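Local atomic coordinates of chromosome-partitioning protein Spo0J (Thermus thermophilus HB27, PDB entry 1VZ0), a protein that binds the centromere-like site parS, probably acts in chromosome partitioning, and stimulates the ATPase activity of Soj about tenfold. Residues C[63-66]-C[71-74]; C[171-176]-C[195-200]. All coordinates share one frame; numbering follows the deposited sequence.

In the fold
Contact 1 and contact 2 sit on opposite sides of the chain's centre, with centres 44 Å apart and nearest atoms about 30 Å apart, and they share no helix or strand. Contact 1 is a beta hairpin in the ParB N-terminal domain, largely buried, and held by backbone hydrogen bonds and an arginine-glutamate salt bridge. Contact 2, later in the chain and within the ParB HTH domain, is only partly buried; a loop meets a helix there through methyl groups and one bridging water, with no direct hydrogen bond. Both border the second subunit: at contact 1 that chain extends the sheet and adds arginines, whereas at contact 2 it brings up Q61.

Contact 1: residues C[63-66]-C[71-74]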
ATOM      1  N   LEU C  63       5.834   0.570  21.667  1.00 43.50           N
ATOM      2  CA  LEU C  63       4.535   0.273  21.089  1.00 41.96           C
ATOM      3  C   LEU C  63       3.657   1.330  21.742  1.00 42.64           C
ATOM      4  O   LEU C  63       4.047   1.919  22.746  1.00 45.39           O
ATOM      5  CB  LEU C  63       4.034  -1.104  21.517  1.00 40.59           C
ATOM      6  CG  LEU C  63       4.768  -2.350  21.034  1.00 42.82           C
ATOM      7  CD1 LEU C  63       4.099  -3.590  21.621  1.00 41.42           C
ATOM      8  CD2 LEU C  63       4.746  -2.397  19.515  1.00 47.16           C
ATOM      9  N   LEU C  64       2.485   1.589  21.186  1.00 42.23           N
ATOM     10  CA  LEU C  64       1.602   2.568  21.789  1.00 39.88           C
ATOM     11  C   LEU C  64       0.364   1.792  22.203  1.00 39.10           C
ATOM     12  O   LEU C  64      -0.273   1.137  21.375  1.00 38.05           O
ATOM     13  CB  LEU C  64       1.244   3.665  20.786  1.00 44.17           C
ATOM     14  CG  LEU C  64       0.740   4.988  21.380  1.00 50.68           C
ATOM     15  CD1 LEU C  64       0.414   5.952  20.256  1.00 51.22           C
ATOM     16  CD2 LEU C  64      -0.491   4.753  22.238  1.00 52.95           C
ATOM     17  N   VAL C  65       0.028   1.856  23.486  1.00 36.81           N
ATOM     18  CA  VAL C  65      -1.125   1.127  23.992  1.00 34.44           C
ATOM     19  C   VAL C  65      -2.041   1.966  24.872  1.00 36.07           C
ATOM     20  O   VAL C  65      -1.707   3.090  25.258  1.00 33.45           O
ATOM     21  CB  VAL C  65      -0.669  -0.092  24.810  1.00 33.87           C
ATOM     22  CG1 VAL C  65       0.277  -0.942  23.980  1.00 30.93           C
ATOM     23  CG2 VAL C  65       0.030   0.364  26.086  1.00 28.75           C
ATOM     24  N   ARG C  66      -3.210   1.412  25.169  1.00 36.83           N
ATOM     25  CA  ARG C  66      -4.165   2.072  26.045  1.00 41.28           C
ATOM     26  C   ARG C  66      -4.670   1.024  27.029  1.00 45.26           C
ATOM     27  O   ARG C  66      -4.680  -0.174  26.725  1.00 43.06           O
ATOM     28  CB  ARG C  66      -5.341   2.660  25.257  1.00 36.79           C
ATOM     29  CG  ARG C  66      -6.316   1.643  24.680  1.00 30.69           C
ATOM     30  CD  ARG C  66      -7.561   2.359  24.162  1.00 29.00           C
ATOM     31  NE  ARG C  66      -8.578   1.433  23.680  1.00 30.29           N
ATOM     32  CZ  ARG C  66      -9.862   1.752  23.536  1.00 34.49           C
ATOM     33  NH1 ARG C  66     -10.723   0.848  23.091  1.00 29.57           N
ATOM     34  NH2 ARG C  66     -10.286   2.976  23.849  1.00 32.74           N
ATOM     35  N   GLY C  71      -5.575  -5.774  31.291  1.00 69.32           N
ATOM     36  CA  GLY C  71      -4.323  -5.317  30.699  1.00 65.70           C
ATOM     37  C   GLY C  71      -4.382  -4.130  29.744  1.00 62.87           C
ATOM     38  O   GLY C  71      -4.849  -3.050  30.111  1.00 61.70           O
ATOM     39  N   TYR C  72      -3.898  -4.325  28.516  1.00 59.05           N
ATOM     40  CA  TYR C  72      -3.885  -3.253  27.520  1.00 53.91           C
ATOM     41  C   TYR C  72      -4.340  -3.680  26.126  1.00 50.75           C
ATOM     42  O   TYR C  72      -4.474  -4.865  25.829  1.00 52.08           O
ATOM     43  CB  TYR C  72      -2.484  -2.659  27.392  1.00 54.41           C
ATOM     44  CG  TYR C  72      -1.775  -2.430  28.700  1.00 56.03           C
ATOM     45  CD1 TYR C  72      -1.160  -3.483  29.374  1.00 58.33           C
ATOM     46  CD2 TYR C  72      -1.706  -1.157  29.261  1.00 56.79           C
ATOM     47  CE1 TYR C  72      -0.490  -3.274  30.573  1.00 56.91           C
ATOM     48  CE2 TYR C  72      -1.040  -0.937  30.458  1.00 56.82           C
ATOM     49  CZ  TYR C  72      -0.432  -1.998  31.107  1.00 58.09           C
ATOM     50  OH  TYR C  72       0.244  -1.778  32.279  1.00 62.60           O
ATOM     51  N   GLU C  73      -4.561  -2.683  25.277  1.00 45.14           N
ATOM     52  CA  GLU C  73      -4.987  -2.887  23.899  1.00 40.76           C
ATOM     53  C   GLU C  73      -4.049  -2.081  23.003  1.00 38.19           C
ATOM     54  O   GLU C  73      -3.813  -0.902  23.252  1.00 37.79           O
ATOM     55  CB  GLU C  73      -6.427  -2.406  23.720  1.00 35.50           C
ATOM     56  CG  GLU C  73      -6.987  -2.563  22.315  1.00 35.49           C
ATOM     57  CD  GLU C  73      -8.442  -2.132  22.227  1.00 32.16           C
ATOM     58  OE1 GLU C  73      -9.342  -2.998  22.218  1.00 35.55           O
ATOM     59  OE2 GLU C  73      -8.688  -0.917  22.186  1.00 33.25           O
ATOM     60  N   LEU C  74      -3.512  -2.723  21.972  1.00 37.63           N
ATOM     61  CA  LEU C  74      -2.592  -2.063  21.050  1.00 33.27           C
ATOM     62  C   LEU C  74      -3.284  -0.900  20.353  1.00 30.46           C
ATOM     63  O   LEU C  74      -4.413  -1.037  19.896  1.00 27.99           O
ATOM     64  CB  LEU C  74      -2.107  -3.055  19.996  1.00 33.26           C
ATOM     65  CG  LEU C  74      -0.641  -3.001  19.551  1.00 40.98           C
ATOM     66  CD1 LEU C  74      -0.584  -3.266  18.048  1.00 37.89           C
ATOM     67  CD2 LEU C  74      -0.010  -1.651  19.881  1.00 37.01           C
TER
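R66 and E73 form the antiparallel hydrogen-bonded pair of a beta hairpin made by strands 63-68 and 71-76, with R66 N 3.1 Å from E73 O and E73 N 2.9 Å from R66 O. Their side chains run side by side on one face of the sheet, E73 fully extended with CG anti to the backbone N (chi1 180°). This is the tight end. Guanidinium and carboxylate are turned 21° apart, and E73 OE2 also bridges to R36 of the second subunit, whose strand pairs in parallel with Y72 and E73. With an alanine in place of R66, D101 is likely to lose its arginine mate and E73 to be left to R36 and R32 of the second subunit. The apolar side chains are looser: at the non-hydrogen-bonded pair V65-L74 they diverge, and L63 CB stays 4.4 Å from L74 CD2, though that methyl approaches L64 O to 3.2 Å. On the partly exposed side Y72 lies aslant V65, its CD2 3.9 Å from V65 CG2. Back at the salt bridge, R66 NE and NH1 both reach E73 OE2 at 2.8 Å, NE on its anti side and NH1 on its syn side, both from the same face and tilted out of the carboxylate plane.

Contact 2: residues C[171-176]-C[195-200]; sequences GEITAG and EILEKG
L197, I173 and E172 carry this contact, and its hub is one methyl: L197 CD2 lies 3.6 Å from I173 CG2 and 3.9 Å from E172 CB. L197 sits near the end of helix 189-199; its first torsion (chi1 -63°) sets CG beside the backbone N, and with CD1 continuing the chain (chi2 177°) the other branch, CD2, is the one that meets the loop 171-174. The leucine crosses I173 obliquely and E172 at about a right angle.

I173 is the buried member. Its CG1 stands between backbone N and carbonyl carbon (chi1 65°), which leaves CG2 as the branch that meets the helix. That methyl also touches I196 CG2 at 4.0 Å, so one methyl from the loop meets two successive helix residues. I196 carries the apolar layer on to L181 and A206, while A167 of helix 162-169 packs on I173.

E172 contributes its CB, and at the end of its chain OE2 comes to 4.0 Å from L197 CD2, while OE1 is engaged in a salt bridge with R170. Q61 of the second subunit packs on L197 and makes a weak hydrogen bond with E172 OE2.

The backbones meet through a water, which donates to E172 O at 3.2 Å and to I196 O at 3.3 Å, bridging the two carbonyls where no direct hydrogen bond joins the segments.

The loop is short and defined at both ends: G171, with positive phi, closes helix 162-169 in a Schellman motif, and T174 is the N-cap of helix 175-183. The whole is a helix-to-helix turn packed against the end of a later helix, part of the all-helical ParB HTH domain.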
ATOM      1  N   GLY C 171      -2.251   2.358 -10.959  1.00 22.87           N
ATOM      2  CA  GLY C 171      -1.224   3.153 -11.603  1.00 18.06           C
ATOM      3  C   GLY C 171      -1.419   3.228 -13.108  1.00 17.50           C
ATOM      4  O   GLY C 171      -0.507   3.627 -13.816  1.00 19.20           O
ATOM      5  N   GLU C 172      -2.595   2.843 -13.598  1.00 17.66           N
ATOM      6  CA  GLU C 172      -2.896   2.910 -15.025  1.00 18.97           C
ATOM      7  C   GLU C 172      -3.157   4.359 -15.451  1.00 18.70           C
ATOM      8  O   GLU C 172      -3.004   4.693 -16.617  1.00 26.17           O
ATOM      9  CB  GLU C 172      -4.099   2.029 -15.361  1.00 25.23           C
ATOM     10  CG  GLU C 172      -3.804   0.543 -15.264  1.00 38.96           C
ATOM     11  CD  GLU C 172      -5.036  -0.325 -15.467  1.00 47.33           C
ATOM     12  OE1 GLU C 172      -4.908  -1.564 -15.373  1.00 50.58           O
ATOM     13  OE2 GLU C 172      -6.128   0.229 -15.721  1.00 54.04           O
ATOM     14  N   ILE C 173      -3.575   5.209 -14.509  1.00 17.80           N
ATOM     15  CA  ILE C 173      -3.788   6.641 -14.782  1.00 18.42           C
ATOM     16  C   ILE C 173      -3.196   7.429 -13.613  1.00 21.86           C
ATOM     17  O   ILE C 173      -2.902   6.862 -12.555  1.00 20.78           O
ATOM     18  CB  ILE C 173      -5.283   7.037 -14.939  1.00 18.94           C
ATOM     19  CG1 ILE C 173      -6.034   6.825 -13.630  1.00 20.00           C
ATOM     20  CG2 ILE C 173      -5.931   6.242 -16.074  1.00 17.54           C
ATOM     21  CD1 ILE C 173      -7.533   7.210 -13.710  1.00 17.38           C
ATOM     22  N   THR C 174      -3.022   8.731 -13.788  1.00 19.05           N
ATOM     23  CA  THR C 174      -2.438   9.552 -12.737  1.00 17.20           C
ATOM     24  C   THR C 174      -3.484  10.375 -12.002  1.00 19.37           C
ATOM     25  O   THR C 174      -4.648  10.417 -12.391  1.00 18.08           O
ATOM     26  CB  THR C 174      -1.399  10.551 -13.312  1.00 20.90           C
ATOM     27  OG1 THR C 174      -2.081  11.543 -14.095  1.00 19.19           O
ATOM     28  CG2 THR C 174      -0.382   9.828 -14.205  1.00 16.27           C
ATOM     29  N   ALA C 175      -3.048  11.052 -10.946  1.00 19.10           N
ATOM     30  CA  ALA C 175      -3.940  11.902 -10.175  1.00 22.32           C
ATOM     31  C   ALA C 175      -4.458  12.986 -11.117  1.00 23.52           C
ATOM     32  O   ALA C 175      -5.586  13.472 -10.978  1.00 20.28           O
ATOM     33  CB  ALA C 175      -3.184  12.530  -9.018  1.00 19.63           C
ATOM     34  N   GLY C 176      -3.617  13.347 -12.080  1.00 17.98           N
ATOM     35  CA  GLY C 176      -3.987  14.360 -13.042  1.00 19.17           C
ATOM     36  C   GLY C 176      -5.121  13.898 -13.937  1.00 16.61           C
ATOM     37  O   GLY C 176      -6.027  14.673 -14.239  1.00 14.81           O
ATOM     38  N   GLU C 195     -11.405   6.170 -22.915  1.00 36.05           N
ATOM     39  CA  GLU C 195     -10.610   6.903 -23.895  1.00 34.45           C
ATOM     40  C   GLU C 195      -9.163   7.016 -23.432  1.00 34.28           C
ATOM     41  O   GLU C 195      -8.233   6.738 -24.188  1.00 34.98           O
ATOM     42  CB  GLU C 195     -11.184   8.305 -24.113  1.00 38.35           C
ATOM     43  CG  GLU C 195     -12.470   8.333 -24.913  1.00 42.37           C
ATOM     44  CD  GLU C 195     -12.263   7.921 -26.363  1.00 46.31           C
ATOM     45  OE1 GLU C 195     -11.554   8.644 -27.094  1.00 44.77           O
ATOM     46  OE2 GLU C 195     -12.807   6.875 -26.775  1.00 48.76           O
ATOM     47  N   ILE C 196      -8.977   7.420 -22.183  1.00 31.46           N
ATOM     48  CA  ILE C 196      -7.638   7.574 -21.640  1.00 28.21           C
ATOM     49  C   ILE C 196      -6.859   6.264 -21.665  1.00 32.53           C
ATOM     50  O   ILE C 196      -5.711   6.223 -22.110  1.00 27.60           O
ATOM     51  CB  ILE C 196      -7.679   8.083 -20.193  1.00 22.29           C
ATOM     52  CG1 ILE C 196      -8.298   9.482 -20.158  1.00 18.67           C
ATOM     53  CG2 ILE C 196      -6.263   8.059 -19.594  1.00 14.59           C
ATOM     54  CD1 ILE C 196      -8.425  10.068 -18.751  1.00 18.29           C
ATOM     55  N   LEU C 197      -7.485   5.195 -21.185  1.00 32.00           N
ATOM     56  CA  LEU C 197      -6.838   3.892 -21.142  1.00 35.38           C
ATOM     57  C   LEU C 197      -6.540   3.318 -22.521  1.00 38.92           C
ATOM     58  O   LEU C 197      -5.424   2.863 -22.784  1.00 39.38           O
ATOM     59  CB  LEU C 197      -7.695   2.903 -20.358  1.00 28.61           C
ATOM     60  CG  LEU C 197      -7.900   3.271 -18.885  1.00 33.11           C
ATOM     61  CD1 LEU C 197      -8.818   2.253 -18.222  1.00 25.20           C
ATOM     62  CD2 LEU C 197      -6.539   3.324 -18.173  1.00 26.26           C
ATOM     63  N   GLU C 198      -7.533   3.345 -23.402  1.00 38.95           N
ATOM     64  CA  GLU C 198      -7.363   2.802 -24.738  1.00 41.51           C
ATOM     65  C   GLU C 198      -6.304   3.507 -25.556  1.00 40.95           C
ATOM     66  O   GLU C 198      -5.560   2.861 -26.292  1.00 43.97           O
ATOM     67  CB  GLU C 198      -8.677   2.852 -25.509  1.00 44.00           C
ATOM     68  CG  GLU C 198      -9.701   1.848 -25.050  1.00 54.19           C
ATOM     69  CD  GLU C 198     -10.951   1.878 -25.902  1.00 58.79           C
ATOM     70  OE1 GLU C 198     -11.863   1.070 -25.631  1.00 63.42           O
ATOM     71  OE2 GLU C 198     -11.021   2.705 -26.840  1.00 62.46           O
ATOM     72  N   LYS C 199      -6.233   4.827 -25.429  1.00 39.32           N
ATOM     73  CA  LYS C 199      -5.284   5.606 -26.215  1.00 37.59           C
ATOM     74  C   LYS C 199      -4.025   6.103 -25.502  1.00 37.44           C
ATOM     75  O   LYS C 199      -3.192   6.772 -26.114  1.00 40.59           O
ATOM     76  CB  LYS C 199      -6.025   6.781 -26.862  1.00 34.36           C
ATOM     77  CG  LYS C 199      -7.225   6.332 -27.680  1.00 36.40           C
ATOM     78  CD  LYS C 199      -8.038   7.496 -28.226  1.00 41.28           C
ATOM     79  CE  LYS C 199      -9.187   6.988 -29.093  1.00 42.78           C
ATOM     80  NZ  LYS C 199      -9.983   8.098 -29.692  1.00 46.02           N
ATOM     81  N   GLY C 200      -3.870   5.767 -24.225  1.00 36.25           N
ATOM     82  CA  GLY C 200      -2.692   6.208 -23.490  1.00 35.23           C
ATOM     83  C   GLY C 200      -2.568   7.725 -23.416  1.00 36.41           C
ATOM     84  O   GLY C 200      -1.461   8.280 -23.451  1.00 35.20           O
TER
HETATM   85  O   HOH W   1      -3.688   5.522 -19.603  1.00 44.96           O